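Local coordinates for protein cytosolic phospholipase A2 delta (Homo sapiens, PDB 5IZ5) that hydrolyses glycerophospholipids at the sn-2 position in a calcium-dependent manner, with a preference for linoleic acid there, at residues L479-W484 / F494-A499. The protein carries 3 engineered substitutions. Numbering follows the deposited sequence.
Sequences LDFKEW and FLKYGA
Glu483, Lys496 and Tyr497 meet through one carboxylate oxygen, buried where two antiparallel strands of the catalytic domain's mixed sheet, 482-487 and 492-494, draw apart. Beyond Phe494 the second strand gives way to a tight turn, and Gly498 and Ala499, both facing Phe494, form a G1 beta bulge that leads into strand 499-501. Glu483 reaches across the gap: CG stands anti to the carbonyl carbon (chi1 -56°) and the chain runs out extended beyond it, carrying the carboxylate to the turn. Lys496 NZ makes a salt bridge to Glu483 OE1, on the oxygen's anti lone pair, at 2.8 Å. Tyr497 OH donates to OE1 as well, modelled at a doubtfully short 2.4 Å, and also bonds Thr641 N. The tyrosine meets OE1 with its ring edge, its plane 89° from that of the carboxylate. OE2 is hydrogen-bonded to Thr641 OG1 and Asn470 ND2, and bonds to both oxygens probably fix the rotation of the carboxylate. Phe494 CE1 lies 3.5 Å from Glu483 OE2. In Lys496, CG anti to the backbone N and the bend at chi2 (-148°) lay CD over one face of the Tyr497 ring, 3.6 Å above the plane and offset toward the rim; the turn at chi3 swings NZ toward the carboxylate. Asp634 forms a second salt bridge to NZ; between two acids the buried ammonium is likely to stay charged. At the other end Trp484 CB packs on Leu495 CD1, while the indole turns away to bond Tyr693 through NE1. Here water links strand 482-487 to the turn: Leu495 N reaches Trp484 O only weakly, at 3.5 Å, whereas one water donates to Trp484 O at 2.5 Å and accepts from Lys496 N at 3.0 Å.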
ATOM      1  N   LEU B 479       4.224 -15.475  -2.578  1.00 89.96           N
ATOM      2  CA  LEU B 479       2.842 -15.274  -3.065  1.00 90.63           C
ATOM      3  C   LEU B 479       1.993 -14.600  -1.981  1.00 86.49           C
ATOM      4  O   LEU B 479       1.194 -13.690  -2.250  1.00 87.52           O
ATOM      5  CB  LEU B 479       2.222 -16.629  -3.460  1.00 93.72           C
ATOM      6  CG  LEU B 479       0.840 -16.758  -4.162  1.00 95.84           C
ATOM      7  CD1 LEU B 479      -0.336 -16.447  -3.234  1.00 96.16           C
ATOM      8  CD2 LEU B 479       0.769 -15.909  -5.426  1.00 95.12           C
ATOM      9  N   ASP B 480       2.196 -15.065  -0.753  1.00 83.29           N
ATOM     10  CA  ASP B 480       1.448 -14.614   0.419  1.00 80.59           C
ATOM     11  C   ASP B 480       2.192 -13.581   1.284  1.00 73.95           C
ATOM     12  O   ASP B 480       1.821 -13.372   2.441  1.00 74.10           O
ATOM     13  CB  ASP B 480       1.015 -15.819   1.275  1.00 83.29           C
ATOM     14  CG  ASP B 480       2.180 -16.702   1.698  1.00 85.87           C
ATOM     15  OD1 ASP B 480       2.005 -17.470   2.666  1.00 88.31           O
ATOM     16  OD2 ASP B 480       3.260 -16.644   1.067  1.00 88.70           O
ATOM     17  N   PHE B 481       3.244 -12.967   0.734  1.00 66.28           N
ATOM     18  CA  PHE B 481       3.802 -11.723   1.276  1.00 61.33           C
ATOM     19  C   PHE B 481       2.810 -10.597   1.037  1.00 57.34           C
ATOM     20  O   PHE B 481       2.437 -10.339  -0.105  1.00 53.54           O
ATOM     21  CB  PHE B 481       5.111 -11.382   0.578  1.00 63.37           C
ATOM     22  CG  PHE B 481       5.724 -10.070   1.014  1.00 63.92           C
ATOM     23  CD1 PHE B 481       5.387  -8.882   0.375  1.00 63.39           C
ATOM     24  CD2 PHE B 481       6.655 -10.027   2.045  1.00 64.92           C
ATOM     25  CE1 PHE B 481       5.955  -7.681   0.763  1.00 63.35           C
ATOM     26  CE2 PHE B 481       7.228  -8.827   2.434  1.00 64.09           C
ATOM     27  CZ  PHE B 481       6.878  -7.654   1.792  1.00 63.24           C
ATOM     28  N   LYS B 482       2.401  -9.915   2.099  1.00 53.71           N
ATOM     29  CA  LYS B 482       1.342  -8.916   1.982  1.00 52.12           C
ATOM     30  C   LYS B 482       1.386  -7.939   3.143  1.00 47.43           C
ATOM     31  O   LYS B 482       1.462  -8.343   4.294  1.00 46.75           O
ATOM     32  CB  LYS B 482      -0.027  -9.610   1.917  1.00 55.83           C
ATOM     33  CG  LYS B 482      -0.296 -10.566   3.060  1.00 61.32           C
ATOM     34  CD  LYS B 482      -1.627 -11.259   2.844  1.00 67.27           C
ATOM     35  CE  LYS B 482      -2.289 -11.665   4.152  1.00 71.04           C
ATOM     36  NZ  LYS B 482      -3.773 -11.555   4.047  1.00 73.51           N
ATOM     37  N   GLU B 483       1.335  -6.654   2.807  1.00 43.11           N
ATOM     38  CA  GLU B 483       1.457  -5.544   3.750  1.00 40.50           C
ATOM     39  C   GLU B 483       0.260  -4.618   3.617  1.00 37.86           C
ATOM     40  O   GLU B 483      -0.092  -4.197   2.512  1.00 35.53           O
ATOM     41  CB  GLU B 483       2.742  -4.760   3.467  1.00 40.03           C
ATOM     42  CG  GLU B 483       3.984  -5.635   3.505  1.00 40.99           C
ATOM     43  CD  GLU B 483       5.232  -4.918   3.034  1.00 39.27           C
ATOM     44  OE1 GLU B 483       6.259  -5.031   3.725  1.00 39.75           O
ATOM     45  OE2 GLU B 483       5.192  -4.258   1.971  1.00 39.16           O
ATOM     46  N   TRP B 484      -0.359  -4.293   4.746  1.00 37.03           N
ATOM     47  CA  TRP B 484      -1.535  -3.430   4.736  1.00 38.04           C
ATOM     48  C   TRP B 484      -1.116  -1.980   4.516  1.00 35.43           C
ATOM     49  O   TRP B 484      -0.237  -1.469   5.213  1.00 34.21           O
ATOM     50  CB  TRP B 484      -2.340  -3.576   6.031  1.00 38.73           C
ATOM     51  CG  TRP B 484      -2.953  -4.944   6.175  1.00 40.67           C
ATOM     52  CD1 TRP B 484      -2.447  -5.997   6.876  1.00 41.46           C
ATOM     53  CD2 TRP B 484      -4.169  -5.406   5.577  1.00 40.67           C
ATOM     54  NE1 TRP B 484      -3.280  -7.087   6.756  1.00 42.95           N
ATOM     55  CE2 TRP B 484      -4.346  -6.751   5.964  1.00 41.94           C
ATOM     56  CE3 TRP B 484      -5.126  -4.815   4.754  1.00 42.71           C
ATOM     57  CZ2 TRP B 484      -5.449  -7.516   5.552  1.00 42.59           C
ATOM     58  CZ3 TRP B 484      -6.226  -5.572   4.345  1.00 44.72           C
ATOM     59  CH2 TRP B 484      -6.379  -6.908   4.747  1.00 42.46           C
ATOM     60  N   PHE B 494       1.984   2.603   5.576  1.00 36.11           N
ATOM     61  CA  PHE B 494       2.148   1.223   5.963  1.00 36.57           C
ATOM     62  C   PHE B 494       2.022   1.096   7.460  1.00 37.97           C
ATOM     63  O   PHE B 494       2.807   1.696   8.193  1.00 37.15           O
ATOM     64  CB  PHE B 494       3.551   0.725   5.570  1.00 36.30           C
ATOM     65  CG  PHE B 494       3.735   0.497   4.109  1.00 36.50           C
ATOM     66  CD1 PHE B 494       3.721  -0.794   3.602  1.00 36.33           C
ATOM     67  CD2 PHE B 494       3.974   1.560   3.238  1.00 36.46           C
ATOM     68  CE1 PHE B 494       3.912  -1.019   2.256  1.00 35.71           C
ATOM     69  CE2 PHE B 494       4.163   1.338   1.888  1.00 36.55           C
ATOM     70  CZ  PHE B 494       4.130   0.043   1.399  1.00 36.63           C
ATOM     71  N   LEU B 495       1.071   0.279   7.905  1.00 39.03           N
ATOM     72  CA  LEU B 495       0.931  -0.031   9.325  1.00 39.90           C
ATOM     73  C   LEU B 495       2.198  -0.729   9.875  1.00 40.26           C
ATOM     74  O   LEU B 495       2.684  -0.401  10.948  1.00 41.02           O
ATOM     75  CB  LEU B 495      -0.324  -0.888   9.560  1.00 41.82           C
ATOM     76  CG  LEU B 495      -1.678  -0.256   9.193  1.00 44.37           C
ATOM     77  CD1 LEU B 495      -2.815  -1.268   9.324  1.00 46.10           C
ATOM     78  CD2 LEU B 495      -1.968   0.980  10.031  1.00 44.74           C
ATOM     79  N   LYS B 496       2.760  -1.658   9.111  1.00 40.84           N
ATOM     80  CA  LYS B 496       3.956  -2.399   9.537  1.00 40.88           C
ATOM     81  C   LYS B 496       5.203  -1.513   9.766  1.00 40.46           C
ATOM     82  O   LYS B 496       5.973  -1.742  10.706  1.00 40.40           O
ATOM     83  CB  LYS B 496       4.282  -3.479   8.496  1.00 43.28           C
ATOM     84  CG  LYS B 496       5.418  -4.446   8.840  1.00 45.99           C
ATOM     85  CD  LYS B 496       6.165  -4.913   7.581  1.00 47.80           C
ATOM     86  CE  LYS B 496       5.464  -6.030   6.850  1.00 47.68           C
ATOM     87  NZ  LYS B 496       6.409  -6.696   5.918  1.00 48.19           N
ATOM     88  N   TYR B 497       5.404  -0.506   8.920  1.00 38.66           N
ATOM     89  CA  TYR B 497       6.640   0.300   8.960  1.00 39.01           C
ATOM     90  C   TYR B 497       6.478   1.646   9.684  1.00 38.77           C
ATOM     91  O   TYR B 497       7.465   2.373   9.899  1.00 38.93           O
ATOM     92  CB  TYR B 497       7.159   0.558   7.545  1.00 38.88           C
ATOM     93  CG  TYR B 497       7.474  -0.674   6.727  1.00 37.24           C
ATOM     94  CD1 TYR B 497       8.568  -1.472   7.020  1.00 38.12           C
ATOM     95  CD2 TYR B 497       6.696  -1.017   5.637  1.00 37.39           C
ATOM     96  CE1 TYR B 497       8.857  -2.600   6.262  1.00 36.96           C
ATOM     97  CE2 TYR B 497       6.975  -2.130   4.869  1.00 36.53           C
ATOM     98  CZ  TYR B 497       8.060  -2.920   5.185  1.00 37.21           C
ATOM     99  OH  TYR B 497       8.343  -4.028   4.426  1.00 36.12           O
ATOM    100  N   GLY B 498       5.241   1.984  10.049  1.00 38.38           N
ATOM    101  CA  GLY B 498       4.966   3.246  10.722  1.00 38.35           C
ATOM    102  C   GLY B 498       5.400   4.449   9.902  1.00 37.29           C
ATOM    103  O   GLY B 498       6.040   5.362  10.414  1.00 38.33           O
ATOM    104  N   ALA B 499       5.028   4.448   8.630  1.00 35.52           N
ATOM    105  CA  ALA B 499       5.526   5.437   7.681  1.00 35.78           C
ATOM    106  C   ALA B 499       4.403   5.869   6.760  1.00 34.13           C
ATOM    107  O   ALA B 499       3.776   5.041   6.108  1.00 35.73           O
ATOM    108  CB  ALA B 499       6.687   4.859   6.887  1.00 36.13           C
TER
HETATM  109  O   HOH W   1       1.738  -2.468   6.372  1.00 34.37           O